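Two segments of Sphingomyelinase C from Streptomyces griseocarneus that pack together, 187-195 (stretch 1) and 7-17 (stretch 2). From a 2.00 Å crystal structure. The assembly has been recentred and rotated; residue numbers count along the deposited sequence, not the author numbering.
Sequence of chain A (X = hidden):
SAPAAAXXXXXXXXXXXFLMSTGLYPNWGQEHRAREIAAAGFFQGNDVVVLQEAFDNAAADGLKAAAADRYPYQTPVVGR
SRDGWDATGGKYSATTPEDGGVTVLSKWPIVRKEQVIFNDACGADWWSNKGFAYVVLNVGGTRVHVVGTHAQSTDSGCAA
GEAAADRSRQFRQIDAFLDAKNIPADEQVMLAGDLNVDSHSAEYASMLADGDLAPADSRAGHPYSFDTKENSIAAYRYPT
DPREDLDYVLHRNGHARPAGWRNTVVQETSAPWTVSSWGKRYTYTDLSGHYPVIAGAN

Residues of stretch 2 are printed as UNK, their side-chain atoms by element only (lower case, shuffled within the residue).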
# COMPACT_ATOMS: atom_id res chain seq x y z
N GLU A 187 9.60 6.16 19.85
CA GLU A 187 9.01 6.67 18.62
C GLU A 187 8.31 5.55 17.87
O GLU A 187 8.84 4.44 17.76
CB GLU A 187 10.09 7.32 17.75
CG GLU A 187 10.68 8.56 18.42
CD GLU A 187 11.79 9.23 17.62
OE1 GLU A 187 12.31 10.24 18.13
OE2 GLU A 187 12.14 8.76 16.50
N GLN A 188 7.10 5.84 17.36
CA GLN A 188 6.30 4.84 16.67
C GLN A 188 6.88 4.50 15.30
O GLN A 188 7.37 5.37 14.58
CB GLN A 188 4.87 5.33 16.44
CG GLN A 188 4.02 5.51 17.63
CD GLN A 188 2.74 6.22 17.25
OE1 GLN A 188 1.85 5.64 16.62
NE2 GLN A 188 2.66 7.50 17.58
N VAL A 189 6.76 3.23 14.93
CA VAL A 189 7.19 2.74 13.62
C VAL A 189 6.08 1.85 13.09
O VAL A 189 5.81 0.79 13.66
CB VAL A 189 8.51 1.97 13.68
CG1 VAL A 189 8.96 1.65 12.24
CG2 VAL A 189 9.58 2.76 14.45
N MET A 190 5.44 2.27 12.00
CA MET A 190 4.35 1.53 11.39
C MET A 190 4.74 1.05 9.99
O MET A 190 5.41 1.76 9.24
CB MET A 190 3.08 2.38 11.29
CG MET A 190 2.39 2.63 12.62
SD MET A 190 0.98 3.74 12.44
CE MET A 190 1.80 5.33 12.50
N LEU A 191 4.30 -0.16 9.65
CA LEU A 191 4.39 -0.68 8.29
C LEU A 191 2.98 -0.71 7.71
O LEU A 191 2.08 -1.30 8.31
CB LEU A 191 5.01 -2.08 8.27
CG LEU A 191 4.96 -2.83 6.93
CD1 LEU A 191 5.85 -2.16 5.90
CD2 LEU A 191 5.36 -4.27 7.12
N ALA A 192 2.79 -0.05 6.57
CA ALA A 192 1.46 0.06 5.97
C ALA A 192 1.55 -0.36 4.52
O ALA A 192 2.44 0.11 3.80
CB ALA A 192 0.93 1.50 6.07
N GLY A 193 0.66 -1.23 4.08
CA GLY A 193 0.68 -1.57 2.67
C GLY A 193 -0.19 -2.75 2.33
O GLY A 193 -0.83 -3.38 3.19
N ASP A 194 -0.23 -3.02 1.03
CA ASP A 194 -0.71 -4.28 0.48
C ASP A 194 0.43 -5.28 0.67
O ASP A 194 1.37 -5.31 -0.13
CB ASP A 194 -1.08 -4.11 -0.99
CG ASP A 194 -1.60 -5.38 -1.62
OD1 ASP A 194 -1.52 -6.45 -0.98
OD2 ASP A 194 -2.10 -5.30 -2.76
N LEU A 195 0.37 -6.08 1.73
CA LEU A 195 1.46 -6.99 2.02
C LEU A 195 1.29 -8.35 1.36
O LEU A 195 2.19 -9.19 1.48
CB LEU A 195 1.65 -7.15 3.53
CG LEU A 195 1.69 -5.83 4.30
CD1 LEU A 195 1.95 -6.06 5.77
CD2 LEU A 195 2.76 -4.90 3.70
N UNK A 7 3.32 9.47 22.56
CA UNK A 7 2.81 8.58 21.51
C UNK A 7 1.56 9.10 20.82
O UNK A 7 0.44 8.71 21.17
c UNK A 7 2.51 7.18 22.07
c UNK A 7 2.39 6.16 20.92
o UNK A 7 3.55 6.78 22.97
N UNK A 8 1.74 9.96 19.81
CA UNK A 8 0.57 10.55 19.15
C UNK A 8 -0.24 9.52 18.38
O UNK A 8 0.31 8.67 17.66
c UNK A 8 3.00 10.53 19.33
c UNK A 8 1.18 11.62 18.23
c UNK A 8 2.61 11.17 18.03
N UNK A 9 -1.56 9.60 18.53
CA UNK A 9 -2.48 8.60 18.00
C UNK A 9 -2.92 9.02 16.60
O UNK A 9 -3.63 10.02 16.44
c UNK A 9 -3.68 8.46 18.93
o UNK A 9 -4.53 7.42 18.52
N UNK A 10 -2.51 8.26 15.59
CA UNK A 10 -2.71 8.61 14.19
C UNK A 10 -3.69 7.66 13.51
O UNK A 10 -3.76 6.47 13.84
c UNK A 10 -0.89 11.02 13.89
c UNK A 10 -1.39 8.60 13.41
c UNK A 10 -0.29 9.63 13.72
c UNK A 10 0.75 9.63 12.59
N UNK A 11 -4.41 8.19 12.52
CA UNK A 11 -5.31 7.42 11.67
C UNK A 11 -4.62 7.17 10.34
O UNK A 11 -4.23 8.13 9.66
c UNK A 11 -10.26 7.25 11.96
c UNK A 11 -7.86 7.36 11.26
c UNK A 11 -9.04 8.12 11.87
c UNK A 11 -6.61 8.19 11.45
n UNK A 11 -11.32 7.64 10.98
N UNK A 12 -4.46 5.91 9.94
CA UNK A 12 -3.66 5.59 8.76
C UNK A 12 -4.49 4.76 7.79
O UNK A 12 -5.02 3.70 8.16
c UNK A 12 -1.56 4.53 7.86
c UNK A 12 -2.37 4.85 9.13
c UNK A 12 -1.53 5.71 10.11
N UNK A 13 -4.59 5.24 6.54
CA UNK A 13 -5.26 4.51 5.46
C UNK A 13 -4.23 3.82 4.58
O UNK A 13 -3.23 4.43 4.19
c UNK A 13 -7.66 3.91 3.35
c UNK A 13 -6.10 5.47 4.62
c UNK A 13 -6.57 4.99 3.24
c UNK A 13 -7.07 6.17 2.40
N UNK A 14 -4.47 2.56 4.25
CA UNK A 14 -3.73 1.91 3.18
C UNK A 14 -4.74 1.48 2.13
O UNK A 14 -5.80 0.94 2.47
c UNK A 14 -2.87 0.73 3.68
c UNK A 14 -3.67 -0.35 4.40
o UNK A 14 -2.18 0.15 2.57
N UNK A 15 -4.43 1.74 0.85
CA UNK A 15 -5.38 1.50 -0.23
C UNK A 15 -4.65 1.18 -1.52
O UNK A 15 -3.85 1.98 -2.02
c UNK A 15 -9.31 1.17 -2.20
o UNK A 15 -10.56 1.94 -4.11
c UNK A 15 -7.66 3.39 -2.45
c UNK A 15 -9.52 2.10 -3.21
c UNK A 15 -8.24 1.37 -1.30
c UNK A 15 -6.28 2.72 -0.44
c UNK A 15 -8.70 3.20 -3.33
c UNK A 15 -7.42 2.49 -1.41
N UNK A 16 -4.95 0.01 -2.08
CA UNK A 16 -4.44 -0.38 -3.39
C UNK A 16 -5.38 0.19 -4.45
O UNK A 16 -6.53 -0.24 -4.55
n UNK A 16 -2.89 -3.41 -4.75
o UNK A 16 -4.03 -1.82 -5.87
c UNK A 16 -3.73 -2.37 -4.81
c UNK A 16 -4.33 -1.90 -3.49
N UNK A 17 -4.89 1.14 -5.25
CA UNK A 17 -5.72 1.93 -6.15
C UNK A 17 -5.97 1.29 -7.51
O UNK A 17 -6.83 1.79 -8.24
o UNK A 17 -3.86 3.13 -7.11
c UNK A 17 -4.86 4.05 -5.09
c UNK A 17 -5.10 3.30 -6.40
O HOH W 1 -0.55 6.10 15.72

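Position 7 carries three side-chain atoms, a carbon bearing one oxygen and one carbon, and that terminal carbon lies 3.6 Å from NE2 of Gln188. A branched hydroxyl of this kind is threonine, Thr7. At position 8 three carbons close a ring onto the backbone nitrogen, which defines Pro8. Its CD lies 3.5 Å from Gln188 NE2, but the main contact is made by the backbone: NE2 of Gln188 donates a short hydrogen bond to the carbonyl O of Pro8 (2.6 Å, 151°). Position 9 has one carbon followed by one oxygen; its CA-to-CB bond points away from stretch 1, and the side chain makes no contact there. It is Ser9.

At position 10, four carbons fork at the second, and one branch end comes within 4.4 Å of Met190 CE. Four carbons forked in this way describe Leu10. Its backbone N donates to water 1 (2.9 Å from N to the water O), which in turn donates to OE1 of Gln188 (2.6 Å from the water O to OE1), so the Gln188 amide engages this segment at both ends. Position 11 is four carbons in a row ending in nitrogen; its CA-to-CB bond points away, and the side chain makes no contact with stretch 1: Lys11.

Strand geometry begins at position 12, where one carbon carries two more. One of these lies 4.0 Å from Met190 SD and the other 4.3 Å from Ala192 CB, an apolar fork identified as Val12. Position 13 again has four carbons forked at the second, but its CA-to-CB bond points away; it is Leu13. Position 14 has a carbon bearing one oxygen and one carbon, with the oxygen 3.3 Å from Gly193 CA. This is Thr14, whose OG1 finds its hydrogen bonding elsewhere in the structure. Position 15 has one carbon leading to a six-carbon ring that bears an oxygen; its CA-to-CB bond points away from stretch 1, and the side chain makes no contact there: Tyr15. Position 16 has two carbons, the second carrying one oxygen and one nitrogen. The nitrogen donates to OD2 of Asp194 (2.9 Å, 153°), as expected of Asn16. Position 17, a carbon bearing one oxygen and one carbon, is out of reach of stretch 1 and is Thr17.

The two strands run in nearly the same direction, 24° apart, with axes no closer than 8.7 Å, so side chains rather than paired backbones bridge them. Alternation turns Val12, Thr14 and Asn16 toward stretch 1. Apolar packing occupies the middle, with polar contacts from Gln188 and Asp194 toward its ends. Between Ala192 and Asp194, Gly193 adopts backbone angles that call for glycine, and its CA approaches Thr14 closely.

Stretch 2 (7-17) TPSLKVLTYNT
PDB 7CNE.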